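Local atomic coordinates of 7,8-dihydro-6-hydroxymethylpterin pyrophosphokinase-dihydropteroate synthase (Plasmodium falciparum, PDB entry 6JWS), a protein that probably makes the pterin pyrophosphate from hydroxymethyldihydropterin and ATP and then joins it to 4-aminobenzoate, giving dihydropteroate for folate synthesis. Residues E6-E11 with Y232-K237. The protein carries 1 engineered substitution. Numbering follows the deposited sequence.
Sequences ELILSE and YKILSK
In the alpha/beta HPPK domain of this two-enzyme chain, whose antiparallel sheet includes strand 16-24 and is flanked by helices, the N-terminal loop that leads into that strand is laid against helix 228-236 and tied to the side chain of K237. Apolar packing comes first. I8 and I234, both buried, cross obliquely, CG2 of I8 meeting CG1 of I234 at 4.1 Å; each has CG1 anti to the carbonyl carbon, beside the backbone N. Branched aliphatic side chains suit this place because they pack the buried seam between loop and helix without polar groups to satisfy; helix 177-190 closes it, S179 touching both isoleucines and V182 touching I234. L9 is more open to solvent and reaches over with one branch, its CD2 lying 3.6 Å from CB of K233. Lysine serves well at this edge: its first methylene takes the leucine methyl, while the extended remainder carries the ammonium away.

The polar part belongs to K237. With CG anti to the backbone N (chi1 175°), its chain runs nearly straight across to the loop, CD passing 3.9 Å from CA of L9, and bends only at chi4 (57°). That last turn brings the ammonium to the loop backbone, a task for which a long, flexible side chain is apt. N175 gives the same loop a second hold, its ND2 bonding to O of I8 and weakly to O of S10. On the helix side, OG of S236 folds back 2.9 Å to O of Y232, which also accepts from N of S236. The side chain of I234 is about 12 Å from the bound ATP, so this is structural packing at a distance from the nucleotide. NZ of K237 donates to O of S10 at 3.0 Å, coming from above the carbonyl plane with a C=O...N angle of 132°.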
loop_
_atom_site.group_PDB
_atom_site.type_symbol
_atom_site.label_atom_id
_atom_site.label_comp_id
_atom_site.label_asym_id
_atom_site.label_seq_id
_atom_site.Cartn_x
_atom_site.Cartn_y
_atom_site.Cartn_z
ATOM N N GLU B 6 16.833 28.921 -55.784
ATOM C CA GLU B 6 17.788 28.270 -56.666
ATOM C C GLU B 6 18.485 27.136 -55.914
ATOM O O GLU B 6 18.568 26.013 -56.414
ATOM C CB GLU B 6 18.811 29.293 -57.174
ATOM C CG GLU B 6 18.189 30.528 -57.812
ATOM C CD GLU B 6 18.734 31.862 -57.321
ATOM O OE1 GLU B 6 19.966 31.970 -57.130
ATOM O OE2 GLU B 6 17.923 32.792 -57.119
ATOM N N LEU B 7 18.966 27.453 -54.704
ATOM C CA LEU B 7 19.825 26.572 -53.925
ATOM C C LEU B 7 19.006 25.468 -53.255
ATOM O O LEU B 7 19.575 24.539 -52.686
ATOM C CB LEU B 7 20.589 27.404 -52.888
ATOM C CG LEU B 7 21.756 28.241 -53.415
ATOM C CD1 LEU B 7 22.729 28.574 -52.290
ATOM C CD2 LEU B 7 22.487 27.524 -54.544
ATOM N N ILE B 8 17.675 25.586 -53.337
ATOM C CA ILE B 8 16.737 24.612 -52.799
ATOM C C ILE B 8 16.899 23.268 -53.516
ATOM O O ILE B 8 16.764 22.219 -52.884
ATOM C CB ILE B 8 15.295 25.168 -52.857
ATOM C CG1 ILE B 8 14.979 26.024 -51.626
ATOM C CG2 ILE B 8 14.257 24.069 -53.051
ATOM C CD1 ILE B 8 13.600 26.656 -51.640
ATOM N N LEU B 9 17.214 23.302 -54.822
ATOM C CA LEU B 9 17.244 22.094 -55.639
ATOM C C LEU B 9 18.666 21.725 -56.065
ATOM O O LEU B 9 18.836 20.856 -56.918
ATOM C CB LEU B 9 16.339 22.262 -56.866
ATOM C CG LEU B 9 14.968 22.880 -56.610
ATOM C CD1 LEU B 9 14.946 24.332 -57.062
ATOM C CD2 LEU B 9 13.884 22.095 -57.324
ATOM N N SER B 10 19.685 22.366 -55.472
ATOM C CA SER B 10 21.067 22.021 -55.777
ATOM C C SER B 10 21.371 20.611 -55.271
ATOM O O SER B 10 20.794 20.166 -54.280
ATOM C CB SER B 10 22.042 23.048 -55.244
ATOM O OG SER B 10 22.425 22.756 -53.908
ATOM N N GLU B 11 22.282 19.917 -55.965
ATOM C CA GLU B 11 22.503 18.491 -55.763
ATOM C C GLU B 11 23.577 18.247 -54.701
ATOM O O GLU B 11 24.226 17.203 -54.713
ATOM C CB GLU B 11 22.883 17.812 -57.085
ATOM C CG GLU B 11 21.740 17.679 -58.084
ATOM C CD GLU B 11 22.146 17.214 -59.476
ATOM O OE1 GLU B 11 23.343 17.330 -59.822
ATOM O OE2 GLU B 11 21.263 16.738 -60.218
ATOM N N TYR B 232 6.233 19.974 -57.403
ATOM C CA TYR B 232 6.619 18.789 -58.156
ATOM C C TYR B 232 8.138 18.611 -58.153
ATOM O O TYR B 232 8.622 17.487 -58.085
ATOM C CB TYR B 232 6.045 18.825 -59.579
ATOM C CG TYR B 232 6.271 17.571 -60.391
ATOM C CD1 TYR B 232 7.432 17.387 -61.134
ATOM C CD2 TYR B 232 5.318 16.562 -60.425
ATOM C CE1 TYR B 232 7.646 16.235 -61.877
ATOM C CE2 TYR B 232 5.514 15.405 -61.166
ATOM C CZ TYR B 232 6.682 15.242 -61.893
ATOM O OH TYR B 232 6.883 14.111 -62.627
ATOM N N LYS B 233 8.884 19.718 -58.222
ATOM C CA LYS B 233 10.328 19.655 -58.409
ATOM C C LYS B 233 11.024 19.301 -57.095
ATOM O O LYS B 233 12.015 18.574 -57.102
ATOM C CB LYS B 233 10.874 20.969 -58.985
ATOM C CG LYS B 233 10.586 21.233 -60.460
ATOM C CD LYS B 233 11.366 22.423 -61.004
ATOM C CE LYS B 233 10.901 22.904 -62.362
ATOM N NZ LYS B 233 11.694 24.067 -62.827
ATOM N N ILE B 234 10.506 19.849 -55.984
ATOM C CA ILE B 234 10.988 19.552 -54.645
ATOM C C ILE B 234 10.761 18.067 -54.371
ATOM O O ILE B 234 11.694 17.347 -54.016
ATOM C CB ILE B 234 10.294 20.455 -53.603
ATOM C CG1 ILE B 234 10.824 21.891 -53.660
ATOM C CG2 ILE B 234 10.408 19.868 -52.201
ATOM C CD1 ILE B 234 9.925 22.914 -53.004
ATOM N N LEU B 235 9.516 17.619 -54.576
ATOM C CA LEU B 235 9.153 16.228 -54.381
ATOM C C LEU B 235 10.058 15.322 -55.221
ATOM O O LEU B 235 10.568 14.323 -54.710
ATOM C CB LEU B 235 7.670 16.034 -54.713
ATOM C CG LEU B 235 6.668 16.656 -53.733
ATOM C CD1 LEU B 235 5.240 16.266 -54.089
ATOM C CD2 LEU B 235 6.967 16.262 -52.291
ATOM N N SER B 236 10.291 15.699 -56.488
ATOM C CA SER B 236 10.962 14.843 -57.462
ATOM C C SER B 236 12.427 14.660 -57.095
ATOM O O SER B 236 13.063 13.700 -57.520
ATOM C CB SER B 236 10.833 15.384 -58.867
ATOM O OG SER B 236 9.566 15.061 -59.417
ATOM N N LYS B 237 12.951 15.606 -56.313
ATOM C CA LYS B 237 14.333 15.576 -55.878
ATOM C C LYS B 237 14.518 14.468 -54.841
ATOM O O LYS B 237 15.649 14.054 -54.595
ATOM C CB LYS B 237 14.717 16.951 -55.324
ATOM C CG LYS B 237 16.106 17.059 -54.713
ATOM C CD LYS B 237 16.492 18.489 -54.388
ATOM C CE LYS B 237 17.664 18.590 -53.431
ATOM N NZ LYS B 237 18.886 17.907 -53.918
#